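Local atomic coordinates of peptidase M16 domain protein (Alicyclobacillus acidocaldarius subsp. acidocaldarius DSM 446, PDB entry 4XEA), a protein that is a putative M16-family metallopeptidase, binding a metal ion and probably hydrolysing peptide bonds in its substrates. Residues Y290-D295 with A329-S334; I277-L282 with F303-Q308; G284-F289 with R353-G358; R338-G343 with L410-M415. All blocks are in the same frame, centred on the assembly; numbering follows the deposited sequence. Where two conformers were deposited one is given.

Interaction 1. Residues Y290-D295 with A329-S334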
# COMPACT_ATOMS: atom_id res chain seq x y z
N TYR A 290 -8.31 6.65 -20.99
CA TYR A 290 -8.71 5.86 -19.81
C TYR A 290 -10.17 6.19 -19.34
O TYR A 290 -10.94 5.29 -19.00
CB TYR A 290 -7.75 6.07 -18.66
CG TYR A 290 -8.25 5.50 -17.35
CD1 TYR A 290 -8.04 4.17 -17.02
CD2 TYR A 290 -8.95 6.31 -16.46
CE1 TYR A 290 -8.52 3.65 -15.82
CE2 TYR A 290 -9.42 5.80 -15.26
CZ TYR A 290 -9.20 4.48 -14.94
OH TYR A 290 -9.69 4.01 -13.75
N GLN A 291 -10.52 7.47 -19.32
CA GLN A 291 -11.85 7.88 -18.86
C GLN A 291 -12.93 7.34 -19.81
O GLN A 291 -14.02 6.94 -19.38
CB GLN A 291 -11.94 9.40 -18.71
CG GLN A 291 -11.01 9.98 -17.62
CD GLN A 291 -11.62 10.02 -16.20
OE1 GLN A 291 -12.84 9.96 -16.02
NE2 GLN A 291 -10.75 10.14 -15.19
N SER A 292 -12.62 7.33 -21.10
CA SER A 292 -13.54 6.79 -22.10
C SER A 292 -13.71 5.26 -21.93
O SER A 292 -14.82 4.74 -22.03
CB SER A 292 -13.06 7.14 -23.52
OG SER A 292 -13.72 6.35 -24.50
N LEU A 293 -12.61 4.56 -21.65
CA LEU A 293 -12.68 3.12 -21.42
C LEU A 293 -13.47 2.80 -20.16
O LEU A 293 -14.22 1.84 -20.13
CB LEU A 293 -11.29 2.52 -21.26
CG LEU A 293 -10.39 2.44 -22.50
CD1 LEU A 293 -9.03 1.93 -22.10
CD2 LEU A 293 -11.01 1.57 -23.60
N LEU A 294 -13.27 3.60 -19.11
CA LEU A 294 -13.97 3.40 -17.84
C LEU A 294 -15.48 3.66 -18.01
O LEU A 294 -16.32 2.86 -17.57
CB LEU A 294 -13.38 4.33 -16.79
CG LEU A 294 -13.77 4.16 -15.32
CD1 LEU A 294 -13.32 2.80 -14.79
CD2 LEU A 294 -13.15 5.29 -14.50
N ASP A 295 -15.80 4.78 -18.65
CA ASP A 295 -17.19 5.18 -18.92
C ASP A 295 -17.93 4.10 -19.71
O ASP A 295 -19.13 3.90 -19.54
CB ASP A 295 -17.23 6.50 -19.70
CG ASP A 295 -17.02 7.72 -18.81
OD1 ASP A 295 -16.54 7.58 -17.67
OD2 ASP A 295 -17.35 8.84 -19.26
N ALA A 329 -8.57 -4.72 -26.32
CA ALA A 329 -7.36 -4.87 -27.13
C ALA A 329 -7.45 -4.05 -28.41
O ALA A 329 -6.45 -3.45 -28.82
CB ALA A 329 -7.09 -6.32 -27.45
N GLU A 330 -8.62 -4.04 -29.06
CA GLU A 330 -8.78 -3.25 -30.28
C GLU A 330 -8.65 -1.75 -30.01
O GLU A 330 -8.03 -1.03 -30.80
CB GLU A 330 -10.12 -3.53 -30.97
CG GLU A 330 -10.41 -2.58 -32.16
CD GLU A 330 -11.21 -1.29 -31.78
OE1 GLU A 330 -12.25 -1.41 -31.08
OE2 GLU A 330 -10.83 -0.16 -32.20
N ARG A 331 -9.25 -1.29 -28.91
CA ARG A 331 -9.24 0.14 -28.57
C ARG A 331 -7.83 0.63 -28.28
O ARG A 331 -7.45 1.74 -28.66
CB ARG A 331 -10.16 0.42 -27.37
CG ARG A 331 -11.66 0.35 -27.69
CD ARG A 331 -12.14 1.61 -28.42
NE ARG A 331 -11.95 2.83 -27.63
CZ ARG A 331 -12.79 3.27 -26.69
NH1 ARG A 331 -13.91 2.60 -26.38
NH2 ARG A 331 -12.51 4.40 -26.04
N ILE A 332 -7.06 -0.21 -27.57
CA ILE A 332 -5.66 0.09 -27.30
C ILE A 332 -4.85 0.21 -28.60
O ILE A 332 -4.11 1.16 -28.78
CB ILE A 332 -5.02 -0.98 -26.40
CG1 ILE A 332 -5.58 -0.85 -24.97
CG2 ILE A 332 -3.50 -0.86 -26.44
CD1 ILE A 332 -5.36 -2.10 -24.08
N GLN A 333 -4.99 -0.76 -29.50
CA GLN A 333 -4.29 -0.71 -30.77
C GLN A 333 -4.72 0.48 -31.64
O GLN A 333 -3.88 1.08 -32.31
CB GLN A 333 -4.49 -2.02 -31.54
CG GLN A 333 -3.86 -3.23 -30.83
CD GLN A 333 -4.16 -4.56 -31.51
OE1 GLN A 333 -3.82 -4.76 -32.68
NE2 GLN A 333 -4.79 -5.48 -30.78
N SER A 334 -6.00 0.84 -31.62
CA SER A 334 -6.48 2.02 -32.37
C SER A 334 -5.93 3.31 -31.84
O SER A 334 -5.48 4.15 -32.60
CB SER A 334 -7.99 2.12 -32.28
OG SER A 334 -8.58 1.20 -33.16

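Interaction 2. Residues I277-L282 with F303-Q308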
# COMPACT_ATOMS: atom_id res chain seq x y z
N ILE A 277 6.41 9.09 -17.97
CA ILE A 277 5.63 10.22 -18.46
C ILE A 277 4.73 9.79 -19.60
O ILE A 277 3.53 10.08 -19.58
CB ILE A 277 6.50 11.41 -18.92
CG1 ILE A 277 7.30 11.97 -17.75
CG2 ILE A 277 5.61 12.51 -19.51
CD1 ILE A 277 8.61 12.66 -18.16
N LEU A 278 5.30 9.08 -20.57
CA LEU A 278 4.56 8.64 -21.76
C LEU A 278 3.37 7.73 -21.46
O LEU A 278 2.29 7.93 -22.00
CB LEU A 278 5.51 7.97 -22.76
CG LEU A 278 5.02 7.67 -24.16
CD1 LEU A 278 4.41 8.89 -24.82
CD2 LEU A 278 6.15 7.09 -25.01
N LEU A 279 3.59 6.74 -20.61
CA LEU A 279 2.52 5.80 -20.22
C LEU A 279 1.40 6.49 -19.44
O LEU A 279 0.23 6.15 -19.61
CB LEU A 279 3.11 4.64 -19.43
CG LEU A 279 4.00 3.72 -20.25
CD1 LEU A 279 4.58 2.57 -19.36
CD2 LEU A 279 3.27 3.13 -21.48
N ASP A 280 1.74 7.48 -18.62
CA ASP A 280 0.72 8.26 -17.94
C ASP A 280 -0.11 9.06 -18.95
O ASP A 280 -1.36 9.10 -18.82
CB ASP A 280 1.30 9.21 -16.88
CG ASP A 280 0.23 10.05 -16.22
OD1 ASP A 280 -0.66 9.52 -15.51
OD2 ASP A 280 0.23 11.26 -16.47
N ALA A 281 0.56 9.66 -19.94
CA ALA A 281 -0.12 10.46 -20.97
C ALA A 281 -1.02 9.58 -21.84
O ALA A 281 -2.10 10.00 -22.23
CB ALA A 281 0.93 11.21 -21.86
N LEU A 282 -0.55 8.38 -22.17
CA LEU A 282 -1.29 7.47 -23.04
C LEU A 282 -2.44 6.77 -22.30
O LEU A 282 -3.52 6.60 -22.85
CB LEU A 282 -0.37 6.40 -23.64
CG LEU A 282 0.60 6.91 -24.73
CD1 LEU A 282 1.71 5.92 -25.06
CD2 LEU A 282 -0.13 7.29 -26.02
N PHE A 303 -6.86 -0.98 -13.74
CA PHE A 303 -6.17 -0.85 -15.02
C PHE A 303 -4.86 -0.10 -14.79
O PHE A 303 -4.85 0.89 -14.09
CB PHE A 303 -7.04 -0.04 -15.98
CG PHE A 303 -6.46 0.08 -17.36
CD1 PHE A 303 -6.48 -1.00 -18.23
CD2 PHE A 303 -5.91 1.29 -17.80
CE1 PHE A 303 -5.97 -0.90 -19.52
CE2 PHE A 303 -5.39 1.41 -19.11
CZ PHE A 303 -5.41 0.31 -19.97
N SER A 304 -3.77 -0.56 -15.39
CA SER A 304 -2.48 0.12 -15.19
C SER A 304 -1.52 -0.09 -16.35
O SER A 304 -1.69 -1.02 -17.12
CB SER A 304 -1.81 -0.35 -13.89
OG SER A 304 -1.39 -1.69 -14.06
N ALA A 305 -0.54 0.80 -16.46
CA ALA A 305 0.50 0.72 -17.47
C ALA A 305 1.81 0.88 -16.70
O ALA A 305 1.96 1.83 -15.90
CB ALA A 305 0.36 1.81 -18.47
N ASN A 306 2.73 -0.06 -16.91
CA ASN A 306 3.99 -0.12 -16.18
C ASN A 306 5.14 -0.42 -17.14
O ASN A 306 4.95 -1.06 -18.18
CB ASN A 306 3.94 -1.21 -15.10
CG ASN A 306 2.90 -0.89 -13.98
OD1 ASN A 306 1.84 -1.50 -13.91
ND2 ASN A 306 3.21 0.10 -13.15
N TYR A 307 6.34 0.00 -16.74
CA TYR A 307 7.53 -0.23 -17.57
C TYR A 307 8.60 -0.84 -16.71
O TYR A 307 8.81 -0.39 -15.57
CB TYR A 307 8.02 1.12 -18.05
CG TYR A 307 9.19 1.05 -18.99
CD1 TYR A 307 9.06 0.47 -20.23
CD2 TYR A 307 10.43 1.63 -18.67
CE1 TYR A 307 10.14 0.39 -21.11
CE2 TYR A 307 11.51 1.59 -19.56
CZ TYR A 307 11.37 0.98 -20.77
OH TYR A 307 12.43 0.91 -21.65
N GLN A 308 9.34 -1.79 -17.27
CA GLN A 308 10.41 -2.44 -16.54
C GLN A 308 11.67 -2.41 -17.40
O GLN A 308 11.62 -2.89 -18.52
CB GLN A 308 10.01 -3.88 -16.22
CG GLN A 308 11.05 -4.64 -15.41
CD GLN A 308 10.87 -4.48 -13.91
OE1 GLN A 308 9.79 -4.69 -13.37
NE2 GLN A 308 11.96 -4.11 -13.22

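Interaction 3. Residues G284-F289 with R353-G358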
# COMPACT_ATOMS: atom_id res chain seq x y z
N GLY A 284 -2.95 6.86 -18.45
CA GLY A 284 -3.06 7.19 -17.03
C GLY A 284 -4.47 7.47 -16.58
O GLY A 284 -5.37 7.67 -17.43
N PRO A 285 -4.68 7.54 -15.25
CA PRO A 285 -6.05 7.67 -14.76
C PRO A 285 -6.71 8.99 -15.11
O PRO A 285 -7.93 9.08 -15.07
CB PRO A 285 -5.91 7.55 -13.23
CG PRO A 285 -4.48 7.57 -12.95
CD PRO A 285 -3.72 7.27 -14.18
N THR A 286 -5.93 10.01 -15.44
CA THR A 286 -6.50 11.28 -15.89
C THR A 286 -6.50 11.47 -17.42
O THR A 286 -6.83 12.56 -17.88
CB THR A 286 -5.81 12.49 -15.21
OG1 THR A 286 -4.40 12.44 -15.46
CG2 THR A 286 -6.07 12.49 -13.69
N SER A 287 -6.19 10.43 -18.19
CA SER A 287 -6.23 10.53 -19.65
C SER A 287 -7.66 10.37 -20.13
O SER A 287 -8.42 9.58 -19.56
CB SER A 287 -5.34 9.46 -20.30
OG SER A 287 -5.88 8.17 -20.13
N ALA A 288 -8.03 11.12 -21.18
CA ALA A 288 -9.34 10.96 -21.81
C ALA A 288 -9.54 9.53 -22.33
O ALA A 288 -10.65 9.00 -22.29
CB ALA A 288 -9.57 12.01 -22.93
N PHE A 289 -8.46 8.89 -22.80
CA PHE A 289 -8.56 7.49 -23.26
C PHE A 289 -9.02 6.61 -22.11
O PHE A 289 -10.03 5.90 -22.24
CB PHE A 289 -7.23 6.99 -23.82
CG PHE A 289 -7.26 5.54 -24.29
CD1 PHE A 289 -8.06 5.14 -25.36
CD2 PHE A 289 -6.48 4.58 -23.67
CE1 PHE A 289 -8.08 3.82 -25.80
CE2 PHE A 289 -6.47 3.25 -24.12
CZ PHE A 289 -7.30 2.87 -25.19
N ARG A 353 3.95 15.11 -17.56
CA ARG A 353 5.22 15.54 -16.98
C ARG A 353 4.98 16.21 -15.60
O ARG A 353 5.70 15.92 -14.64
CB ARG A 353 5.92 16.53 -17.90
CG ARG A 353 7.30 16.93 -17.43
CD ARG A 353 7.49 18.46 -17.42
NE ARG A 353 7.48 19.01 -18.77
CZ ARG A 353 8.46 18.84 -19.65
NH1 ARG A 353 9.56 18.15 -19.33
NH2 ARG A 353 8.36 19.38 -20.87
N LYS A 354 3.98 17.07 -15.50
CA LYS A 354 3.68 17.76 -14.22
C LYS A 354 3.14 16.81 -13.13
O LYS A 354 3.50 16.96 -11.96
CB LYS A 354 2.68 18.88 -14.43
CG LYS A 354 2.49 19.78 -13.17
CD LYS A 354 1.11 20.32 -13.05
CE LYS A 354 1.05 21.80 -13.39
NZ LYS A 354 1.71 22.04 -14.69
N LYS A 355 2.30 15.83 -13.51
CA LYS A 355 1.87 14.80 -12.56
C LYS A 355 3.05 14.00 -12.05
O LYS A 355 3.18 13.77 -10.85
CB LYS A 355 0.82 13.85 -13.18
CG LYS A 355 0.24 12.78 -12.21
CD LYS A 355 -0.51 11.64 -12.91
CE LYS A 355 -1.85 12.04 -13.49
NZ LYS A 355 -2.50 10.86 -14.22
N ILE A 356 3.91 13.55 -12.95
CA ILE A 356 5.03 12.69 -12.57
C ILE A 356 6.12 13.48 -11.79
O ILE A 356 6.74 12.94 -10.89
CB ILE A 356 5.63 11.94 -13.78
CG1 ILE A 356 4.58 11.04 -14.48
CG2 ILE A 356 6.87 11.14 -13.37
CD1 ILE A 356 3.83 10.02 -13.60
N MSE A 357 6.35 14.73 -12.12
CA MSE A 357 7.24 15.59 -11.33
C MSE A 357 6.73 15.69 -9.89
O MSE A 357 7.50 15.53 -8.96
CB MSE A 357 7.37 16.98 -11.96
CG MSE A 357 8.12 18.00 -11.14
SE MSE A 357 10.00 17.53 -10.98
CE MSE A 357 10.55 18.46 -12.62
N GLY A 358 5.43 15.92 -9.72
CA GLY A 358 4.80 15.98 -8.40
C GLY A 358 4.91 14.66 -7.65
O GLY A 358 5.27 14.64 -6.46

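Interaction 4. Residues R338-G343 with L410-M415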
# COMPACT_ATOMS: atom_id res chain seq x y z
N ARG A 338 -3.41 5.87 -33.87
CA ARG A 338 -3.66 7.30 -34.09
C ARG A 338 -2.50 8.16 -33.59
O ARG A 338 -2.08 9.09 -34.27
CB ARG A 338 -4.97 7.75 -33.46
CG ARG A 338 -6.15 7.59 -34.42
CD ARG A 338 -7.47 7.80 -33.72
NE ARG A 338 -7.67 6.80 -32.67
CZ ARG A 338 -8.75 6.73 -31.89
NH1 ARG A 338 -8.82 5.78 -30.96
NH2 ARG A 338 -9.75 7.62 -32.05
N VAL A 339 -1.96 7.84 -32.41
CA VAL A 339 -0.83 8.59 -31.89
C VAL A 339 0.40 8.36 -32.78
O VAL A 339 1.20 9.25 -32.96
CB VAL A 339 -0.52 8.20 -30.42
CG1 VAL A 339 0.77 8.87 -29.96
CG2 VAL A 339 -1.70 8.54 -29.48
N ARG A 340 0.53 7.14 -33.30
CA ARG A 340 1.62 6.77 -34.20
C ARG A 340 1.56 7.59 -35.50
O ARG A 340 2.60 8.04 -35.97
CB ARG A 340 1.55 5.27 -34.50
CG ARG A 340 2.71 4.72 -35.29
CD ARG A 340 2.69 3.18 -35.35
NE ARG A 340 2.69 2.54 -34.03
CZ ARG A 340 1.73 1.75 -33.55
NH1 ARG A 340 0.63 1.45 -34.26
NH2 ARG A 340 1.86 1.25 -32.34
N GLU A 341 0.36 7.76 -36.05
CA GLU A 341 0.11 8.58 -37.24
C GLU A 341 0.26 10.08 -36.95
O GLU A 341 0.88 10.81 -37.73
CB GLU A 341 -1.31 8.28 -37.78
CG GLU A 341 -1.82 9.17 -38.96
CD GLU A 341 -3.35 9.36 -39.00
OE1 GLU A 341 -4.06 8.80 -38.11
OE2 GLU A 341 -3.85 10.09 -39.91
N ARG A 342 -0.33 10.53 -35.83
CA ARG A 342 -0.59 11.97 -35.60
C ARG A 342 0.43 12.63 -34.67
O ARG A 342 0.51 13.85 -34.60
CB ARG A 342 -1.99 12.17 -34.99
CG ARG A 342 -3.13 11.42 -35.71
CD ARG A 342 -3.75 12.23 -36.81
NE ARG A 342 -4.40 13.42 -36.27
CZ ARG A 342 -4.90 14.41 -37.00
NH1 ARG A 342 -4.86 14.39 -38.33
NH2 ARG A 342 -5.47 15.45 -36.38
N GLY A 343 1.19 11.83 -33.93
CA GLY A 343 2.10 12.36 -32.93
C GLY A 343 1.45 12.47 -31.56
O GLY A 343 0.22 12.55 -31.44
N LEU A 410 6.82 1.56 -28.87
CA LEU A 410 5.43 1.13 -28.85
C LEU A 410 4.96 0.88 -30.29
O LEU A 410 4.25 1.71 -30.86
CB LEU A 410 4.55 2.14 -28.09
CG LEU A 410 4.95 2.34 -26.61
CD1 LEU A 410 4.07 3.34 -25.94
CD2 LEU A 410 4.98 1.04 -25.82
N ARG A 411 5.34 -0.28 -30.82
CA ARG A 411 5.10 -0.65 -32.20
C ARG A 411 4.17 -1.85 -32.29
O ARG A 411 3.70 -2.35 -31.28
CB ARG A 411 6.44 -0.94 -32.92
CG ARG A 411 7.55 0.13 -32.72
CD ARG A 411 8.70 0.00 -33.76
NE ARG A 411 9.07 -1.40 -33.96
CZ ARG A 411 9.87 -2.09 -33.16
NH1 ARG A 411 10.44 -1.51 -32.11
NH2 ARG A 411 10.12 -3.38 -33.39
N GLU A 412 3.89 -2.33 -33.51
CA GLU A 412 3.06 -3.52 -33.67
C GLU A 412 3.87 -4.81 -33.72
O GLU A 412 3.43 -5.85 -33.24
CB GLU A 412 2.22 -3.39 -34.94
CG GLU A 412 1.17 -2.31 -34.74
CD GLU A 412 -0.04 -2.52 -35.60
OE1 GLU A 412 0.08 -2.23 -36.80
OE2 GLU A 412 -1.07 -2.98 -35.04
N ASP A 413 5.07 -4.75 -34.26
CA ASP A 413 5.84 -5.97 -34.47
C ASP A 413 6.60 -6.45 -33.21
O ASP A 413 7.09 -7.58 -33.19
CB ASP A 413 6.81 -5.81 -35.64
CG ASP A 413 7.58 -4.52 -35.56
OD1 ASP A 413 7.24 -3.58 -36.31
OD2 ASP A 413 8.48 -4.42 -34.73
N ASN A 414 6.64 -5.64 -32.16
CA ASN A 414 7.25 -6.11 -30.90
C ASN A 414 6.23 -6.29 -29.78
O ASN A 414 6.58 -6.28 -28.58
CB ASN A 414 8.42 -5.19 -30.45
CG ASN A 414 7.92 -3.80 -30.02
OD1 ASN A 414 6.94 -3.30 -30.58
ND2 ASN A 414 8.65 -3.13 -29.08
N MSE A 415 4.97 -6.48 -30.17
CA MSE A 415 3.84 -6.43 -29.27
C MSE A 415 3.28 -7.83 -29.06
O MSE A 415 3.26 -8.62 -29.96
CB MSE A 415 2.75 -5.50 -29.84
CG MSE A 415 1.54 -5.35 -28.99
SE MSE A 415 0.12 -4.31 -29.75
CE MSE A 415 -0.33 -5.39 -31.35
O HOH W 1 5.22 3.35 -33.02

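Interaction 1. Residues Y290-D295 with A329-S334
Two helices, 288-295 and 325-342, meet here through one hydrogen bond and one apolar contact, in which R331 of one reaches across to S292 and L293 of the other. The backbones stay apart, with the CA atoms of L293 and R331, the nearest pair, separated by 8.5 Å, so the long R331 side chain does most of the bridging. R331 does so by folding: its chain turns at chi2 (-77°) and again at chi3, which curls the arginine round one methyl of L293. That methyl, CD2, sits 4.0 Å from R331 CB at the root of the side chain and equally close to R331 CZ at its end. It lies over the centre of one face of the guanidinium, 3.9 Å above the plane, while the two side chains run past each other in opposite directions. Both helices belong to the C-terminal half of the M16 fold, where helix 325-342 rests on the mixed five-stranded sheet: I332 turns to L253 and V255 of strand 252-258, while R331, about a quarter-turn round the helix, points to the short helix. The polar bond is made at the rim of the guanidinium. NH2 of R331 donates to S292 OG at 2.8 Å, with the acceptor close to the guanidinium plane but the N-H...O angle bent to 142°. NH1 has a second, charged partner in E296, just past the short helix, so two ends of the group are gripped and its rotation is probably fixed. L298 of the following loop touches both L293 and R331, adding a further apolar neighbour.

Interaction 2. Residues I277-L282 with F303-Q308
Apolar packing of a helix on the edge strand of a sheet joins L279 of helix 265-283 to A305, N306 and Y307 of strand 304-309. The helix runs almost antiparallel to the strand, 164° between the short axes, which pass 8.4 Å apart. That spacing is bridged mainly by one leucine. L279 CB meets the methyl of A305, CB to CB at 4.1 Å, and the branch beyond continues along the strand in the direction of Y307. With CG placed beside the backbone N (chi1 -67°), CD1 lies over the peptide link after N306, 3.8 Å from N306 C, and touches Y307 CB at 4.0 Å. The alternation of an extended chain decides who takes part: CB of A305 and of Y307 point at the helix, CB of N306 points away, and N306 is met through its main chain. Strand 304-309 is the outermost strand of the mixed sheet in the C-terminal half of the M16 fold, a layered alpha/beta unit, and its backbone pairs with strand 314-321 alone among the strands of that sheet. Y307 contributes its root and not its ring: with CG anti to the backbone N, the aromatic group leads away from L279, and its hydroxyl is hydrogen-bonded to E259 and Q271. Other faces of helix 265-283 meet neighbouring helices, I277 and A281 touching A352 of helix 346-363, and L278 and L282 touching F406 of helix 399-409.

Interaction 3. Residues G284-F289 with R353-G358
K355 reaches from helix 346-363 to the turn before helix 288-295, and its last atoms make the contact with P285 and T286. CB points toward the turn, with CG anti to the backbone N (chi1 -176°). CG and CD serve as an extended spacer. At CD the chain bends (chi3 -72°), which brings CE to within 3.2 Å of T286 OG1. The tip, NZ, donates a hydrogen bond to that same T286 OG1 at 2.8 Å, the two side chains approaching tip to tip. P285 flanks the ammonium with its ring, P285 CD lying 3.8 Å from K355 NZ as the proline and lysine cross obliquely. NZ also forms a salt bridge with D280, so the ammonium ties helix 346-363 both to the end of helix 265-283 and to the turn that follows it. With a methionine in its place, D280 would probably lose its charged mate and T286 OG1 its donor, leaving the exposed turn less firmly tied to the helix. The turn has its own internal hold: G284 O accepts from S287 N at 3.0 Å and from S287 OG at 2.8 Å. As OG donates to G284 O it also receives the N-H of Y290, so the stretch is a type I beta turn whose last residue, S287, is the N-cap of helix 288-295.

Interaction 4. Residues R338-G343 with L410-M415
R340 brings the edge of its guanidinium to the carbonyl of L410 and overlaps R411 and E412, where helix 399-409 gives way to the loop leading into strand 415-422. In the C-terminal half of this M16 fold the contact thus fastens the last turns of helix 325-342 to a helix-to-strand connection. The arginine chain is extended up to a bend at chi3 (-57°), which turns the planar group to the carbonyl of L410. NH2 donates to L410 O at 2.8 Å, nearly straight at 174°; the oxygen lies in the guanidinium plane, whereas the donor stands above the carbonyl plane, 35° out of it. NH1 is 3.8 Å from E412 CG, where the two side chains pass at an angle. E412 OE1, 4.5 Å from R340 NH1, probably favours the positive charge, although no N-H points at it. F406 packs against R340 from helix 399-409. A leucine in place of the arginine would probably leave L410 O without its straight donor and E412 without a nearby positive charge. A water molecule closes a second route between the same groups: it accepts from R340 NE at 2.8 Å and donates to L410 O at 2.9 Å.

Overall arrangement
All four contacts lie in the C-terminal half of the chain, on the same side of its centre, and none includes the nickel ligands H61, H65 and E136, which belong to the N-terminal half. Interactions 2 and 3 are the closest, with centres 9 Å apart, joined through the D280-K355 pair and by A281 O and S287 CB, 3.8 Å apart. Interaction 1 meets interaction 2 where Y290 CD1 packs on F303 CD2 (3.7 Å), and shares helix 288-295 with interaction 3. Helix 325-342 carries both interactions 1 and 4. L282 CD1 and L410 CD1, 3.6 Å apart, link interactions 2 and 4, whereas interactions 3 and 4 do not touch.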